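Local structure of single-strand DNA-binding protein (Agrobacterium tumefaciens, 3BTP) at residues I118-T123 with S258-I263; V396-R401 with T421-Q426; R293-K296 with D302-I305; A452-V455 with N460-E463; Y373-L378 with Q385-G390. The protein binds single-stranded DNA regardless of sequence and mediates nuclear uptake of the single-stranded T-DNA copies during plant transformation by Agrobacterium. All blocks are in the same frame, centred on the assembly; numbering follows the deposited sequence.

Interaction 1: residues I118-T123 with S258-I263; sequences ILVRQT and SLLPDI
V120 and L260 meet methyl to methyl, and Q122, two residues on, lies against L259, one residue before L260. V120 sits on strand 117-124 with its CA-CB bond directed at segment 258-263. Its CG1 touches L260 CD2 at 4.1 Å. That branch lies anti to the backbone N (chi1 -170°), which carries it out across the gap. The L260 side chain lies at a slant to that of V120 and reaches it with CD2. The two backbones stay well apart, with 8.7 Å between V120 CA and L260 CA.

The second pair is mixed in character. Q122 reaches over with its chain extended beyond CG, and its amide NE2 rests on the L259 methyl CD1 at 3.7 Å. This is van der Waals contact of a polar nitrogen with an apolar group. No hydrogen bond joins the two segments. V120 and L260 are buried, while Q122 is exposed at the border of the contact.

V120 also packs on C149 and L151 of the neighbouring strand and on F274 of strand 272-275. P261 touches F274 too. The arrangement is that of an apolar layer where a four-stranded antiparallel sheet, with strand 117-124 inside it, packs against the loop leading into a second such sheet.

Interaction 2: residues V396-R401 with T421-Q426; sequences VQVLAR and TQLMDQ
V398 on strand 396-399 faces L423 on helix 417-427, the segment axes passing 9.6 Å apart at their closest with directions 118° apart. The strand belongs to the eight-stranded antiparallel barrel. It pairs with strand 405-407 and, through Q397 and T350, with strand 349-352. The helix packs against V398 and L399 of this strand.

The contact is apolar and buried, and no hydrogen bond crosses it. V398 is directed toward the helix and uses its CG1 branch twice. The first partner is L423 CD2, at 3.7 Å from V398 CG1. The same methyl, L423 CD2, is 3.9 Å from V398 CB, so it rests on the branch point of the valine as well. The second partner is the sulfur of M424, with SD 3.9 Å from V398 CG1. The two helix residues reach the valine differently. L423 is directed toward the strand, its CG anti to the backbone N (chi1 -174°), and lies obliquely to the valine. M424 starts off to one side. Its chain then bends at both chi2 and chi3, and this brings SD up to V398 at about a right angle.

L412 of helix 409-415 also packs on V398, and M433 touches both V396 and M424.

The forked end of L423 spans two strand residues. While CD2 sits on V398, L423 CD1 lies 3.3 Å from the backbone oxygen L399 O, which also has a hydrogen bond with H419 NE2.

Interaction 3: residues R293-K296 with D302-I305; sequences RAIK and DTEI
I295 of helix 288-299 packs on T303 and I305, and these apolar contacts carry the interaction. The CG2 methyl of I295 does most of the touching. It meets T303 CG2 at 3.7 Å, with the two side chains crossing at about a right angle. The same I295 CG2 lies 4.1 Å from I305 CG1. I305 CD1 lies 4.2 Å from I295 CB, and the side chains of the two isoleucines meet at a slant. In I295 the CG2 branch lies anti to the backbone N, which presents it to T303 and I305; CG1 is turned beside the N. I265 of the adjoining strand touches I295, T303 and I305.

The polar groups find partners outside the contact, and no hydrogen bond crosses it. T303 turns its methyl to I295 and its hydroxyl back to the turn, where OG1 bonds with G300 O. K296 NZ has a weak hydrogen bond with S301 O in the same turn.

I295 and I305 are buried, whereas T303 is partly exposed. The arrangement is typical of a helix laid on an antiparallel sheet. Here helix 288-299 links the hairpin 263-266/272-275 to strand 304-308 and packs on strands 263-266 and 304-308, part of a beta-beta-alpha-beta-beta unit.

Interaction 4: residues A452-V455 with N460-E463; sequences AVIV and NLRE
V455 and R462 form the antiparallel hydrogen-bonded pair of the beta hairpin 453-456/460-462, within the eight-stranded barrel. V455 N donates to R462 O at 2.6 Å. R462 N donates back to V455 O at 2.8 Å, nearly straight at the hydrogen (169°). Each oxygen also takes a CA-H contact. I454 CA is 3.4 Å from R462 O, and L461 CA is 3.2 Å from V455 O.

The side chains of V455 and R462 lie on one face of the sheet. I454 and L461 meet on the opposite face. I454 CD1 rests against L461 CB at 4.0 Å, the side chains lying obliquely. The CG1 branch of I454 stands between the backbone N and the carbonyl carbon (chi1 64°), and the rest of the chain extends from there to the leucine. H368 of strand 367-370 packs on both residues.

The charged ends point elsewhere. R462 bends at chi2 and chi3 and forms a salt bridge with D466 through NH2. E463 OE2 takes a hydrogen bond from D366 N. On the V455 face, V453 packs on A512 and L515 of helix 510-515. V453 O lies 4.1 Å from E463 CA.

Interaction 5: residues Y373-L378 with Q385-G390; sequences YLLQNL and QALKEG
L374 and L375 on helix 371-377 pack against L387 and K388 on helix 382-388, two short helices that follow each other in the chain. The second ends in a Schellman motif at G390, which has positive phi and whose N bonds back to L387 O (G390 N to L387 O, 3.1 Å).

The apolar contacts gather on one methyl, L387 CD1. L374 CD2 approaches it at 3.7 Å, the two side chains crossing at about a right angle. L375 CD1 lies 4.3 Å from the same L387 CD1. L374 turns its CG anti to the backbone N (chi1 -161°), and this aims CD2 at the second helix. V351 of the barrel packs on both L374 and L387. L374 also packs on an apolar side chain of another protein chain.

No hydrogen bond joins the two segments. A polar link between the helices runs through a nearby residue: T384 OG1 bonds with L378 O.

The last contact is between a charged chain and an apolar one. K388 bends at chi2 and runs obliquely to L375. K388 CE lies 3.8 Å from L375 CD2. K388 NZ is 3.6 Å from the same methyl and is hydrogen-bonded to G428 O.

Overall arrangement
Five contacts follow in series along the chain, none nested or crossed. Interaction 1 closes the longest loop, joining strand 117-124 to the loop before strand 263-266. Interaction 3 closes the short turn from helix 288-299 to strand 304-308. It touches interaction 1 where I263 packs on I305, on the adjacent strands 263-266 and 304-308 of one four-stranded sheet. The chain then enters the barrel region. Interaction 5 closes the helix pair, interaction 2 ties strand 396-399 to helix 417-427, and interaction 4 closes a hairpin. Interaction 2 touches both others, through V396 with L387 and Q397 with I454. Interactions 1 and 2 have centres 41 Å apart, on opposite sides of the chain's centre.

Interaction 1: residues I118-T123 with S258-I263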
# COMPACT_ATOMS: atom_id res chain seq x y z
N ILE A 118 16.97 -8.98 6.24
CA ILE A 118 17.83 -9.56 5.26
C ILE A 118 19.06 -8.63 5.11
O ILE A 118 18.92 -7.41 5.04
CB ILE A 118 17.10 -9.69 3.90
CG1 ILE A 118 15.80 -10.53 4.01
CG2 ILE A 118 18.04 -10.25 2.83
CD1 ILE A 118 14.93 -10.47 2.80
N LEU A 119 20.26 -9.22 5.06
CA LEU A 119 21.50 -8.46 4.82
C LEU A 119 21.89 -8.60 3.38
O LEU A 119 22.09 -9.73 2.89
CB LEU A 119 22.67 -8.98 5.71
CG LEU A 119 22.53 -8.60 7.21
CD1 LEU A 119 23.85 -8.92 7.92
CD2 LEU A 119 22.15 -7.07 7.47
N VAL A 120 21.96 -7.48 2.66
CA VAL A 120 22.32 -7.56 1.24
C VAL A 120 23.74 -7.06 1.02
O VAL A 120 24.15 -6.07 1.62
CB VAL A 120 21.35 -6.78 0.29
CG1 VAL A 120 21.66 -7.12 -1.20
CG2 VAL A 120 19.87 -7.09 0.65
N ARG A 121 24.47 -7.73 0.14
CA ARG A 121 25.83 -7.31 -0.23
C ARG A 121 26.05 -7.30 -1.72
O ARG A 121 25.40 -8.04 -2.46
CB ARG A 121 26.88 -8.18 0.48
CG ARG A 121 26.86 -9.60 0.04
CD ARG A 121 27.37 -10.57 1.14
NE ARG A 121 27.37 -11.95 0.62
CZ ARG A 121 26.44 -12.89 0.89
NH1 ARG A 121 25.39 -12.63 1.69
NH2 ARG A 121 26.54 -14.08 0.31
N GLN A 122 26.93 -6.41 -2.16
CA GLN A 122 27.37 -6.36 -3.57
C GLN A 122 28.48 -7.40 -3.84
O GLN A 122 29.46 -7.48 -3.12
CB GLN A 122 27.87 -4.96 -3.91
CG GLN A 122 26.77 -3.90 -3.95
CD GLN A 122 27.31 -2.52 -4.36
OE1 GLN A 122 28.15 -1.96 -3.68
NE2 GLN A 122 26.83 -1.99 -5.50
N THR A 123 28.32 -8.20 -4.87
CA THR A 123 29.38 -9.19 -5.14
C THR A 123 29.87 -9.10 -6.58
O THR A 123 30.43 -10.05 -7.07
CB THR A 123 28.89 -10.64 -4.90
OG1 THR A 123 27.87 -10.92 -5.85
CG2 THR A 123 28.29 -10.83 -3.50
N SER A 258 19.37 2.25 -2.55
CA SER A 258 19.20 2.82 -3.87
C SER A 258 20.00 2.16 -4.98
O SER A 258 20.25 2.81 -5.99
CB SER A 258 19.27 4.36 -3.83
OG SER A 258 17.88 4.85 -3.61
N LEU A 259 20.32 0.86 -4.84
CA LEU A 259 21.08 0.11 -5.81
C LEU A 259 20.71 -1.35 -5.93
O LEU A 259 21.54 -2.12 -6.38
CB LEU A 259 22.62 0.16 -5.51
CG LEU A 259 23.47 1.43 -5.80
CD1 LEU A 259 25.03 1.24 -5.64
CD2 LEU A 259 23.18 2.03 -7.17
N LEU A 260 19.48 -1.75 -5.62
CA LEU A 260 19.13 -3.16 -5.54
C LEU A 260 18.50 -3.56 -6.84
O LEU A 260 18.07 -2.71 -7.61
CB LEU A 260 18.10 -3.42 -4.43
CG LEU A 260 18.40 -2.97 -3.00
CD1 LEU A 260 17.08 -2.64 -2.10
CD2 LEU A 260 19.41 -3.95 -2.36
N PRO A 261 18.38 -4.87 -7.07
CA PRO A 261 17.69 -5.36 -8.27
C PRO A 261 16.16 -5.23 -8.14
O PRO A 261 15.65 -4.83 -7.07
CB PRO A 261 18.11 -6.85 -8.39
CG PRO A 261 19.04 -7.11 -7.30
CD PRO A 261 18.89 -5.98 -6.24
N ASP A 262 15.48 -5.51 -9.23
CA ASP A 262 14.09 -5.32 -9.41
C ASP A 262 13.32 -6.31 -8.48
O ASP A 262 12.26 -5.98 -7.93
CB ASP A 262 13.74 -5.68 -10.87
CG ASP A 262 14.57 -4.89 -11.93
OD1 ASP A 262 15.07 -3.80 -11.63
OD2 ASP A 262 14.73 -5.36 -13.09
N ILE A 263 13.83 -7.55 -8.38
CA ILE A 263 13.05 -8.69 -7.91
C ILE A 263 13.86 -9.33 -6.82
O ILE A 263 15.04 -9.56 -6.98
CB ILE A 263 12.74 -9.70 -9.03
CG1 ILE A 263 11.81 -9.11 -10.11
CG2 ILE A 263 12.15 -10.95 -8.47
CD1 ILE A 263 11.81 -9.86 -11.43

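Interaction 2: residues V396-R401 with T421-Q426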
# COMPACT_ATOMS: atom_id res chain seq x y z
N VAL A 396 -21.06 -1.65 6.31
CA VAL A 396 -20.58 -2.46 5.19
C VAL A 396 -21.46 -2.22 3.97
O VAL A 396 -22.69 -2.11 4.12
CB VAL A 396 -20.58 -3.98 5.56
CG1 VAL A 396 -20.37 -4.86 4.35
CG2 VAL A 396 -19.48 -4.24 6.65
N GLN A 397 -20.79 -2.11 2.80
CA GLN A 397 -21.36 -1.90 1.43
C GLN A 397 -20.82 -3.02 0.62
O GLN A 397 -19.68 -3.35 0.80
CB GLN A 397 -20.80 -0.65 0.73
CG GLN A 397 -21.50 0.60 1.14
CD GLN A 397 -21.03 1.85 0.35
OE1 GLN A 397 -19.83 2.17 0.20
NE2 GLN A 397 -21.99 2.51 -0.20
N VAL A 398 -21.62 -3.59 -0.27
CA VAL A 398 -21.20 -4.71 -1.12
C VAL A 398 -21.55 -4.35 -2.57
O VAL A 398 -22.57 -3.68 -2.85
CB VAL A 398 -21.84 -6.08 -0.64
CG1 VAL A 398 -21.21 -6.53 0.72
CG2 VAL A 398 -23.34 -5.90 -0.48
N LEU A 399 -20.66 -4.76 -3.49
CA LEU A 399 -20.82 -4.48 -4.92
C LEU A 399 -21.89 -5.41 -5.64
O LEU A 399 -21.82 -6.61 -5.51
CB LEU A 399 -19.49 -4.63 -5.61
CG LEU A 399 -19.37 -3.91 -6.94
CD1 LEU A 399 -19.60 -2.38 -6.82
CD2 LEU A 399 -17.99 -4.33 -7.59
N ALA A 400 -22.86 -4.81 -6.36
CA ALA A 400 -23.78 -5.51 -7.25
C ALA A 400 -23.05 -6.36 -8.28
O ALA A 400 -21.90 -6.11 -8.62
CB ALA A 400 -24.65 -4.50 -8.00
N ARG A 401 -23.75 -7.32 -8.84
CA ARG A 401 -23.20 -8.21 -9.87
C ARG A 401 -22.69 -7.45 -11.09
O ARG A 401 -21.67 -7.83 -11.67
CB ARG A 401 -24.27 -9.18 -10.31
CG ARG A 401 -23.82 -10.33 -11.25
CD ARG A 401 -25.08 -10.95 -11.86
NE ARG A 401 -25.76 -11.77 -10.86
CZ ARG A 401 -25.67 -13.09 -10.76
NH1 ARG A 401 -24.94 -13.80 -11.59
NH2 ARG A 401 -26.28 -13.71 -9.77
N THR A 421 -24.00 -14.65 -1.98
CA THR A 421 -23.33 -15.78 -1.36
C THR A 421 -21.94 -15.95 -1.91
O THR A 421 -21.02 -16.20 -1.15
CB THR A 421 -24.15 -17.17 -1.44
OG1 THR A 421 -25.48 -16.98 -0.91
CG2 THR A 421 -23.44 -18.30 -0.57
N GLN A 422 -21.78 -15.79 -3.22
CA GLN A 422 -20.44 -15.80 -3.83
C GLN A 422 -19.48 -14.63 -3.39
O GLN A 422 -18.28 -14.83 -3.09
CB GLN A 422 -20.63 -15.77 -5.34
CG GLN A 422 -20.98 -17.13 -5.93
CD GLN A 422 -21.82 -16.98 -7.19
OE1 GLN A 422 -21.55 -16.11 -8.02
NE2 GLN A 422 -22.87 -17.80 -7.31
N LEU A 423 -20.04 -13.41 -3.33
CA LEU A 423 -19.29 -12.23 -2.93
C LEU A 423 -18.84 -12.39 -1.48
O LEU A 423 -17.70 -12.09 -1.13
CB LEU A 423 -20.16 -11.00 -3.02
CG LEU A 423 -19.42 -9.73 -2.76
CD1 LEU A 423 -19.91 -8.68 -3.80
CD2 LEU A 423 -19.62 -9.27 -1.26
N MET A 424 -19.75 -12.85 -0.64
CA MET A 424 -19.45 -12.90 0.79
C MET A 424 -18.45 -14.00 1.10
O MET A 424 -17.53 -13.75 1.84
CB MET A 424 -20.76 -12.96 1.63
CG MET A 424 -21.71 -11.75 1.36
SD MET A 424 -21.21 -10.19 2.14
CE MET A 424 -21.71 -10.53 3.80
N ASP A 425 -18.54 -15.17 0.46
CA ASP A 425 -17.50 -16.22 0.55
C ASP A 425 -16.15 -15.74 -0.01
O ASP A 425 -15.12 -15.94 0.63
CB ASP A 425 -18.02 -17.57 -0.06
CG ASP A 425 -16.87 -18.60 -0.54
OD1 ASP A 425 -15.63 -18.41 -0.28
OD2 ASP A 425 -17.23 -19.64 -1.21
N GLN A 426 -16.14 -15.06 -1.15
CA GLN A 426 -14.90 -14.62 -1.77
C GLN A 426 -14.24 -13.59 -0.89
O GLN A 426 -13.04 -13.57 -0.75
CB GLN A 426 -15.16 -14.00 -3.15
CG GLN A 426 -13.92 -13.79 -4.05
CD GLN A 426 -14.29 -13.41 -5.52
OE1 GLN A 426 -15.11 -12.48 -5.76
NE2 GLN A 426 -13.69 -14.14 -6.51

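Interaction 3: residues R293-K296 with D302-I305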
# COMPACT_ATOMS: atom_id res chain seq x y z
N ARG A 293 4.03 -18.31 -11.06
CA ARG A 293 3.79 -19.76 -11.08
C ARG A 293 5.03 -20.61 -11.32
O ARG A 293 5.18 -21.63 -10.73
CB ARG A 293 2.67 -20.10 -12.06
CG ARG A 293 1.32 -19.98 -11.36
CD ARG A 293 0.12 -20.12 -12.35
NE ARG A 293 0.30 -19.34 -13.58
CZ ARG A 293 0.35 -19.88 -14.80
NH1 ARG A 293 0.19 -21.20 -14.94
NH2 ARG A 293 0.54 -19.11 -15.88
N ALA A 294 5.96 -20.11 -12.10
CA ALA A 294 7.23 -20.77 -12.36
C ALA A 294 8.17 -20.63 -11.15
O ALA A 294 9.05 -21.48 -10.91
CB ALA A 294 7.85 -20.17 -13.62
N ILE A 295 7.99 -19.55 -10.39
CA ILE A 295 8.75 -19.40 -9.17
C ILE A 295 8.24 -20.40 -8.15
O ILE A 295 9.00 -20.98 -7.41
CB ILE A 295 8.69 -17.96 -8.60
CG1 ILE A 295 9.44 -16.96 -9.50
CG2 ILE A 295 9.16 -17.92 -7.11
CD1 ILE A 295 10.88 -17.25 -9.62
N LYS A 296 6.95 -20.57 -8.03
CA LYS A 296 6.54 -21.41 -6.94
C LYS A 296 6.67 -22.93 -7.27
O LYS A 296 6.97 -23.74 -6.40
CB LYS A 296 5.24 -20.96 -6.32
CG LYS A 296 4.21 -20.60 -7.25
CD LYS A 296 3.02 -20.21 -6.44
CE LYS A 296 3.37 -19.08 -5.54
NZ LYS A 296 2.17 -18.85 -4.72
N ASP A 302 5.13 -21.66 -0.93
CA ASP A 302 5.27 -20.70 0.18
C ASP A 302 6.32 -19.61 -0.06
O ASP A 302 6.62 -18.84 0.86
CB ASP A 302 5.67 -21.43 1.48
CG ASP A 302 4.48 -22.10 2.20
OD1 ASP A 302 3.36 -22.11 1.62
OD2 ASP A 302 4.67 -22.59 3.35
N THR A 303 6.92 -19.60 -1.25
CA THR A 303 7.91 -18.62 -1.68
C THR A 303 7.34 -17.20 -1.74
O THR A 303 6.25 -16.99 -2.16
CB THR A 303 8.50 -19.02 -3.06
OG1 THR A 303 9.04 -20.33 -2.94
CG2 THR A 303 9.70 -18.12 -3.45
N GLU A 304 8.11 -16.22 -1.28
CA GLU A 304 7.68 -14.80 -1.36
C GLU A 304 8.38 -14.09 -2.51
O GLU A 304 9.52 -14.31 -2.75
CB GLU A 304 8.00 -14.12 -0.05
CG GLU A 304 6.93 -14.38 0.98
CD GLU A 304 7.27 -13.87 2.39
OE1 GLU A 304 8.19 -12.99 2.59
OE2 GLU A 304 6.57 -14.35 3.31
N ILE A 305 7.68 -13.22 -3.20
CA ILE A 305 8.31 -12.42 -4.24
C ILE A 305 8.10 -10.98 -3.91
O ILE A 305 6.98 -10.57 -3.73
CB ILE A 305 7.67 -12.68 -5.68
CG1 ILE A 305 7.71 -14.18 -6.07
CG2 ILE A 305 8.41 -11.82 -6.74
CD1 ILE A 305 6.81 -14.50 -7.23

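Interaction 4: residues A452-V455 with N460-E463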
# COMPACT_ATOMS: atom_id res chain seq x y z
N ALA A 452 -22.59 12.59 -0.52
CA ALA A 452 -23.29 12.58 -1.81
C ALA A 452 -22.49 11.94 -2.97
O ALA A 452 -23.03 11.43 -3.89
CB ALA A 452 -23.71 14.02 -2.18
N VAL A 453 -21.17 11.95 -2.84
CA VAL A 453 -20.27 11.41 -3.84
C VAL A 453 -19.21 10.71 -3.03
O VAL A 453 -18.80 11.19 -1.97
CB VAL A 453 -19.60 12.51 -4.63
CG1 VAL A 453 -18.57 11.92 -5.64
CG2 VAL A 453 -20.62 13.44 -5.28
N ILE A 454 -18.84 9.51 -3.48
CA ILE A 454 -17.61 8.91 -3.05
C ILE A 454 -16.66 8.58 -4.21
O ILE A 454 -17.09 8.29 -5.29
CB ILE A 454 -17.84 7.75 -2.02
CG1 ILE A 454 -18.60 6.58 -2.61
CG2 ILE A 454 -18.60 8.29 -0.77
CD1 ILE A 454 -18.75 5.51 -1.62
N VAL A 455 -15.37 8.61 -3.98
CA VAL A 455 -14.42 8.44 -5.03
C VAL A 455 -13.44 7.32 -4.71
O VAL A 455 -12.82 7.38 -3.69
CB VAL A 455 -13.61 9.81 -5.34
CG1 VAL A 455 -12.62 9.58 -6.49
CG2 VAL A 455 -14.62 10.99 -5.69
N ASN A 460 -9.68 2.10 -1.07
CA ASN A 460 -10.63 2.81 -0.29
C ASN A 460 -11.39 3.88 -1.16
O ASN A 460 -10.90 4.30 -2.21
CB ASN A 460 -10.02 3.33 1.02
CG ASN A 460 -9.09 4.57 0.86
OD1 ASN A 460 -8.74 5.03 -0.24
ND2 ASN A 460 -8.76 5.14 1.99
N LEU A 461 -12.61 4.23 -0.73
CA LEU A 461 -13.41 5.26 -1.33
C LEU A 461 -13.38 6.43 -0.39
O LEU A 461 -13.57 6.27 0.79
CB LEU A 461 -14.84 4.79 -1.54
CG LEU A 461 -15.22 3.56 -2.45
CD1 LEU A 461 -14.28 3.24 -3.58
CD2 LEU A 461 -15.37 2.38 -1.73
N ARG A 462 -13.17 7.62 -0.97
CA ARG A 462 -13.06 8.88 -0.24
C ARG A 462 -14.10 9.90 -0.71
O ARG A 462 -14.57 9.89 -1.84
CB ARG A 462 -11.64 9.42 -0.41
CG ARG A 462 -10.51 8.46 -0.02
CD ARG A 462 -10.41 8.08 1.47
NE ARG A 462 -10.47 9.22 2.44
CZ ARG A 462 -9.38 9.92 2.82
NH1 ARG A 462 -8.21 9.63 2.36
NH2 ARG A 462 -9.46 10.92 3.66
N GLU A 463 -14.51 10.75 0.21
CA GLU A 463 -15.28 11.95 -0.07
C GLU A 463 -14.46 12.91 -0.91
O GLU A 463 -13.23 12.98 -0.82
CB GLU A 463 -15.71 12.59 1.26
CG GLU A 463 -16.72 11.78 2.03
CD GLU A 463 -17.53 12.61 3.04
OE1 GLU A 463 -17.71 13.84 2.72
OE2 GLU A 463 -18.01 12.03 4.11

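Interaction 5: residues Y373-L378 with Q385-G390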
# COMPACT_ATOMS: atom_id res chain seq x y z
N TYR A 373 -8.61 -5.98 1.48
CA TYR A 373 -7.44 -5.30 2.02
C TYR A 373 -7.29 -5.49 3.56
O TYR A 373 -6.26 -5.93 4.07
CB TYR A 373 -7.47 -3.78 1.64
CG TYR A 373 -6.25 -3.03 2.06
CD1 TYR A 373 -5.09 -3.01 1.25
CD2 TYR A 373 -6.21 -2.38 3.26
CE1 TYR A 373 -3.92 -2.32 1.63
CE2 TYR A 373 -5.05 -1.72 3.68
CZ TYR A 373 -3.91 -1.69 2.89
OH TYR A 373 -2.84 -0.98 3.37
N LEU A 374 -8.32 -5.12 4.28
CA LEU A 374 -8.31 -5.24 5.70
C LEU A 374 -8.09 -6.67 6.21
O LEU A 374 -7.21 -6.89 7.06
CB LEU A 374 -9.58 -4.62 6.26
CG LEU A 374 -9.69 -4.21 7.71
CD1 LEU A 374 -8.67 -3.10 8.16
CD2 LEU A 374 -11.17 -3.80 7.97
N LEU A 375 -8.86 -7.62 5.73
CA LEU A 375 -8.79 -8.99 6.18
C LEU A 375 -7.49 -9.73 5.78
O LEU A 375 -7.03 -10.61 6.52
CB LEU A 375 -9.98 -9.80 5.64
CG LEU A 375 -11.22 -9.88 6.55
CD1 LEU A 375 -11.82 -8.51 7.03
CD2 LEU A 375 -12.27 -10.69 5.86
N GLN A 376 -6.93 -9.39 4.61
CA GLN A 376 -5.69 -9.98 4.12
C GLN A 376 -4.52 -9.45 4.93
O GLN A 376 -3.57 -10.16 5.30
CB GLN A 376 -5.47 -9.69 2.58
CG GLN A 376 -5.06 -10.95 1.75
CD GLN A 376 -3.63 -10.87 1.13
OE1 GLN A 376 -3.50 -10.51 -0.03
NE2 GLN A 376 -2.58 -11.22 1.91
N ASN A 377 -4.54 -8.16 5.13
CA ASN A 377 -3.35 -7.47 5.57
C ASN A 377 -3.32 -7.23 7.11
O ASN A 377 -2.25 -7.03 7.68
CB ASN A 377 -3.20 -6.15 4.82
CG ASN A 377 -2.80 -6.35 3.40
OD1 ASN A 377 -3.38 -5.76 2.53
ND2 ASN A 377 -1.81 -7.18 3.15
N LEU A 378 -4.50 -7.19 7.75
CA LEU A 378 -4.51 -6.99 9.21
C LEU A 378 -5.50 -7.99 9.80
O LEU A 378 -6.56 -7.59 10.29
CB LEU A 378 -4.92 -5.56 9.60
CG LEU A 378 -4.08 -4.32 9.26
CD1 LEU A 378 -4.24 -3.94 7.81
CD2 LEU A 378 -4.56 -3.16 10.17
N GLN A 385 -11.61 -8.39 13.06
CA GLN A 385 -12.17 -9.44 13.90
C GLN A 385 -13.68 -9.20 14.16
O GLN A 385 -14.44 -10.13 14.12
CB GLN A 385 -11.37 -9.51 15.19
CG GLN A 385 -9.95 -9.93 14.97
CD GLN A 385 -9.80 -11.32 15.44
OE1 GLN A 385 -10.66 -12.16 15.11
NE2 GLN A 385 -8.79 -11.59 16.31
N ALA A 386 -14.08 -7.96 14.44
CA ALA A 386 -15.53 -7.65 14.51
C ALA A 386 -16.30 -8.03 13.22
O ALA A 386 -17.41 -8.60 13.31
CB ALA A 386 -15.76 -6.11 14.87
N LEU A 387 -15.72 -7.71 12.03
CA LEU A 387 -16.34 -8.08 10.72
C LEU A 387 -16.52 -9.59 10.53
O LEU A 387 -17.51 -10.02 9.94
CB LEU A 387 -15.56 -7.50 9.52
CG LEU A 387 -15.60 -5.97 9.34
CD1 LEU A 387 -14.43 -5.39 8.49
CD2 LEU A 387 -16.91 -5.48 8.79
N LYS A 388 -15.52 -10.36 10.95
CA LYS A 388 -15.54 -11.82 10.90
C LYS A 388 -16.64 -12.39 11.76
O LYS A 388 -17.15 -13.44 11.46
CB LYS A 388 -14.20 -12.42 11.38
CG LYS A 388 -13.03 -12.46 10.32
CD LYS A 388 -13.41 -13.39 9.14
CE LYS A 388 -12.24 -13.73 8.22
NZ LYS A 388 -12.87 -14.12 6.89
N GLU A 389 -17.00 -11.74 12.85
CA GLU A 389 -18.08 -12.19 13.71
C GLU A 389 -19.45 -11.65 13.27
O GLU A 389 -20.44 -11.86 13.98
CB GLU A 389 -17.80 -11.72 15.16
CG GLU A 389 -16.49 -12.28 15.74
CD GLU A 389 -15.83 -11.46 16.92
OE1 GLU A 389 -16.31 -10.38 17.40
OE2 GLU A 389 -14.73 -11.90 17.36
N GLY A 390 -19.52 -10.87 12.17
CA GLY A 390 -20.77 -10.34 11.73
C GLY A 390 -21.17 -9.02 12.34
O GLY A 390 -22.28 -8.57 12.16